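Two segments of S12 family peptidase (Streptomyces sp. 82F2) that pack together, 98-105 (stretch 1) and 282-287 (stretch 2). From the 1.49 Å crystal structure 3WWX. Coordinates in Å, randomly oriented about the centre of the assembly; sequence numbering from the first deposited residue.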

ATOM      1  N   VAL A  98     -15.009  11.257   2.665  1.00 13.39           N
ATOM      2  CA  VAL A  98     -13.714  10.949   2.074  1.00 12.15           C
ATOM      3  C   VAL A  98     -12.809  10.349   3.158  1.00 13.01           C
ATOM      4  O   VAL A  98     -12.065   9.397   2.884  1.00 12.60           O
ATOM      5  CB  VAL A  98     -13.080  12.186   1.411  1.00 13.56           C
ATOM      6  CG1 VAL A  98     -11.713  11.878   0.857  1.00 14.85           C
ATOM      7  CG2 VAL A  98     -13.990  12.724   0.309  1.00 15.86           C
ATOM      8  N   ARG A  99     -12.903  10.846   4.392  1.00 12.64           N
ATOM      9  CA  ARG A  99     -12.121  10.290   5.503  1.00 11.49           C
ATOM     10  C   ARG A  99     -12.401   8.808   5.698  1.00 10.67           C
ATOM     11  O   ARG A  99     -11.492   8.026   5.949  1.00 12.26           O
ATOM     12  CB  ARG A  99     -12.415  11.040   6.806  1.00 12.76           C
ATOM     13  CG  ARG A  99     -11.490  10.669   7.975  1.00 14.60           C
ATOM     14  CD  ARG A  99     -11.878  11.396   9.298  1.00 13.85           C
ATOM     15  NE  ARG A  99     -11.956  12.836   9.077  1.00 14.74           N
ATOM     16  CZ  ARG A  99     -10.905  13.633   8.906  1.00 15.42           C
ATOM     17  NH1 ARG A  99      -9.663  13.151   8.989  1.00 13.62           N
ATOM     18  NH2 ARG A  99     -11.082  14.931   8.666  1.00 16.86           N
ATOM     19  N   GLN A 100     -13.668   8.415   5.581  1.00 12.85           N
ATOM     20  CA  GLN A 100     -14.046   7.024   5.756  1.00 12.10           C
ATOM     21  C   GLN A 100     -13.512   6.116   4.639  1.00 11.30           C
ATOM     22  O   GLN A 100     -13.276   4.935   4.878  1.00 12.00           O
ATOM     23  CB  GLN A 100     -15.573   6.910   5.883  1.00 13.96           C
ATOM     24  CG  GLN A 100     -16.100   7.509   7.166  1.00 13.27           C
ATOM     25  CD  GLN A 100     -17.612   7.572   7.204  1.00 16.97           C
ATOM     26  OE1 GLN A 100     -18.264   7.782   6.184  1.00 19.48           O
ATOM     27  NE2 GLN A 100     -18.172   7.386   8.392  1.00 18.60           N
ATOM     28  N   LEU A 101     -13.298   6.672   3.450  1.00 10.65           N
ATOM     29  CA  LEU A 101     -12.555   5.937   2.417  1.00 10.49           C
ATOM     30  C   LEU A 101     -11.155   5.655   2.916  1.00 12.29           C
ATOM     31  O   LEU A 101     -10.665   4.526   2.839  1.00 10.52           O
ATOM     32  CB  LEU A 101     -12.448   6.740   1.124  1.00 12.05           C
ATOM     33  CG  LEU A 101     -13.738   7.245   0.453  1.00 10.90           C
ATOM     34  CD1 LEU A 101     -13.398   8.010  -0.800  1.00 12.05           C
ATOM     35  CD2 LEU A 101     -14.684   6.075   0.144  1.00 11.96           C
ATOM     36  N   LEU A 102     -10.502   6.677   3.458  1.00 10.86           N
ATOM     37  CA  LEU A 102      -9.076   6.580   3.747  1.00 10.60           C
ATOM     38  C   LEU A 102      -8.722   5.695   4.931  1.00 10.37           C
ATOM     39  O   LEU A 102      -7.604   5.181   4.995  1.00 10.39           O
ATOM     40  CB  LEU A 102      -8.482   7.975   3.937  1.00 11.06           C
ATOM     41  CG  LEU A 102      -8.568   8.885   2.729  1.00 10.49           C
ATOM     42  CD1 LEU A 102      -8.110  10.279   3.143  1.00 14.98           C
ATOM     43  CD2 LEU A 102      -7.760   8.370   1.546  1.00 13.77           C
ATOM     44  N   ASN A 103      -9.657   5.496   5.861  1.00 10.69           N
ATOM     45  CA  ASN A 103      -9.438   4.605   6.999  1.00 11.91           C
ATOM     46  C   ASN A 103     -10.244   3.298   6.951  1.00 10.77           C
ATOM     47  O   ASN A 103     -10.262   2.536   7.909  1.00 11.46           O
ATOM     48  CB  ASN A 103      -9.634   5.347   8.330  1.00 11.05           C
ATOM     49  CG  ASN A 103     -11.044   5.855   8.534  1.00 13.81           C
ATOM     50  OD1 ASN A 103     -11.995   5.376   7.922  1.00 12.16           O
ATOM     51  ND2 ASN A 103     -11.190   6.807   9.436  1.00 13.83           N
ATOM     52  N   HIS A 104     -10.876   3.046   5.802  1.00 10.91           N
ATOM     53  CA  HIS A 104     -11.617   1.806   5.548  1.00  9.99           C
ATOM     54  C   HIS A 104     -12.790   1.591   6.506  1.00 10.46           C
ATOM     55  O   HIS A 104     -13.143   0.455   6.813  1.00 11.72           O
ATOM     56  CB  HIS A 104     -10.699   0.579   5.563  1.00 10.73           C
ATOM     57  CG  HIS A 104      -9.595   0.635   4.557  1.00 11.76           C
ATOM     58  ND1 HIS A 104      -9.803   0.528   3.196  1.00 10.60           N
ATOM     59  CD2 HIS A 104      -8.266   0.791   4.722  1.00 10.44           C
ATOM     60  CE1 HIS A 104      -8.647   0.613   2.574  1.00  9.68           C
ATOM     61  NE2 HIS A 104      -7.692   0.775   3.478  1.00  9.14           N
ATOM     62  N   THR A 105     -13.430   2.681   6.921  1.00 11.21           N
ATOM     63  CA  THR A 105     -14.676   2.552   7.688  1.00 12.02           C
ATOM     64  C   THR A 105     -15.898   2.892   6.840  1.00 11.92           C
ATOM     65  O   THR A 105     -17.011   2.990   7.368  1.00 13.47           O
ATOM     66  CB  THR A 105     -14.648   3.407   8.964  1.00 12.99           C
ATOM     67  OG1 THR A 105     -14.526   4.801   8.638  1.00 12.57           O
ATOM     68  CG2 THR A 105     -13.495   2.965   9.869  1.00 13.60           C
ATOM     69  N   GLY A 282      -3.666  -0.362  14.706  1.00 14.72           N
ATOM     70  CA  GLY A 282      -4.631   0.644  14.322  1.00 14.38           C
ATOM     71  C   GLY A 282      -4.442   1.024  12.869  1.00 14.66           C
ATOM     72  O   GLY A 282      -3.327   0.903  12.331  1.00 16.93           O
ATOM     73  N   TYR A 283      -5.526   1.447  12.227  1.00 12.94           N
ATOM     74  CA  TYR A 283      -5.440   1.938  10.848  1.00 11.36           C
ATOM     75  C   TYR A 283      -5.920   3.375  10.808  1.00 12.82           C
ATOM     76  O   TYR A 283      -7.054   3.669  11.233  1.00 12.33           O
ATOM     77  CB  TYR A 283      -6.258   1.052   9.905  1.00 12.14           C
ATOM     78  CG  TYR A 283      -5.866   1.223   8.447  1.00 10.37           C
ATOM     79  CD1 TYR A 283      -6.310   2.300   7.717  1.00 10.49           C
ATOM     80  CD2 TYR A 283      -5.032   0.301   7.818  1.00 11.06           C
ATOM     81  CE1 TYR A 283      -5.925   2.485   6.395  1.00  9.58           C
ATOM     82  CE2 TYR A 283      -4.646   0.468   6.488  1.00 10.85           C
ATOM     83  CZ  TYR A 283      -5.103   1.553   5.784  1.00 11.28           C
ATOM     84  OH  TYR A 283      -4.733   1.687   4.464  1.00 10.87           O
ATOM     85  N   GLY A 284      -5.064   4.268  10.322  1.00 11.39           N
ATOM     86  CA  GLY A 284      -5.376   5.678  10.203  1.00 10.51           C
ATOM     87  C   GLY A 284      -5.736   6.023   8.772  1.00 13.16           C
ATOM     88  O   GLY A 284      -6.526   5.305   8.163  1.00 12.36           O
ATOM     89  N   LEU A 285      -5.168   7.095   8.226  1.00 10.83           N
ATOM     90  CA  LEU A 285      -5.506   7.487   6.860  1.00 10.27           C
ATOM     91  C   LEU A 285      -4.446   6.937   5.923  1.00 10.66           C
ATOM     92  O   LEU A 285      -3.410   7.546   5.709  1.00 10.51           O
ATOM     93  CB  LEU A 285      -5.660   9.005   6.724  1.00 10.18           C
ATOM     94  CG  LEU A 285      -6.677   9.614   7.708  1.00 11.44           C
ATOM     95  CD1 LEU A 285      -6.753  11.127   7.521  1.00 12.39           C
ATOM     96  CD2 LEU A 285      -8.068   8.988   7.621  1.00 12.34           C
ATOM     97  N   GLY A 286      -4.699   5.752   5.378  1.00  9.78           N
ATOM     98  CA  GLY A 286      -3.718   5.099   4.503  1.00 10.46           C
ATOM     99  C   GLY A 286      -2.396   4.786   5.206  1.00 10.12           C
ATOM    100  O   GLY A 286      -1.320   4.810   4.577  1.00 10.50           O
ATOM    101  N   LEU A 287      -2.467   4.525   6.509  1.00 10.27           N
ATOM    102  CA  LEU A 287      -1.281   4.337   7.346  1.00 10.41           C
ATOM    103  C   LEU A 287      -1.663   3.494   8.532  1.00 11.17           C
ATOM    104  O   LEU A 287      -2.737   3.697   9.082  1.00 13.66           O
ATOM    105  CB  LEU A 287      -0.771   5.704   7.805  1.00 11.70           C
ATOM    106  CG  LEU A 287       0.550   5.709   8.569  1.00 11.07           C
ATOM    107  CD1 LEU A 287       1.746   5.373   7.664  1.00 11.68           C
ATOM    108  CD2 LEU A 287       0.750   7.057   9.218  1.00 12.26           C
TER

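Along the helix 98-102, V98 lies out of reach of stretch 2, and the contact begins at R99. Its CA-to-CB bond points sideways, but chi1 in the t well (-171°) places R99 CG 3.8 Å from L285 CD2, a van der Waals separation; the guanidinium nitrogens are satisfied elsewhere in the structure. The CA-to-CB bond of Q100 points away and L101 is out of reach.

L102 is where the two backbones come closest, its CA 4.8 Å from the CA of L285. L102 O accepts a hydrogen bond from G286 N at 3.0 Å, with an N-H...O angle of 144°. L102 O also lies 3.3 Å from G284 O, but both are acceptors, so no hydrogen bond links them. Apolar packing adds to this, with L102 CB 3.8 Å from L285 CD2.

N103, the first residue to leave helical phi/psi, sets its CA 3.2 Å from G284 O; the 128° angle at hydrogen supports a CA-H...O contact. N103 OD1 turns instead to its own stretch, accepting from T105 OG1 at 2.7 Å.

The CA-to-CB bond of H104 points toward stretch 2, and its ring meets Y283 edge-to-face, offset, with centroids 4.8 Å apart and planes at 66°. H104 NE2 also donates a weak hydrogen bond to Y283 OH (3.2 Å, 137°). T105 makes no cross-stretch contact.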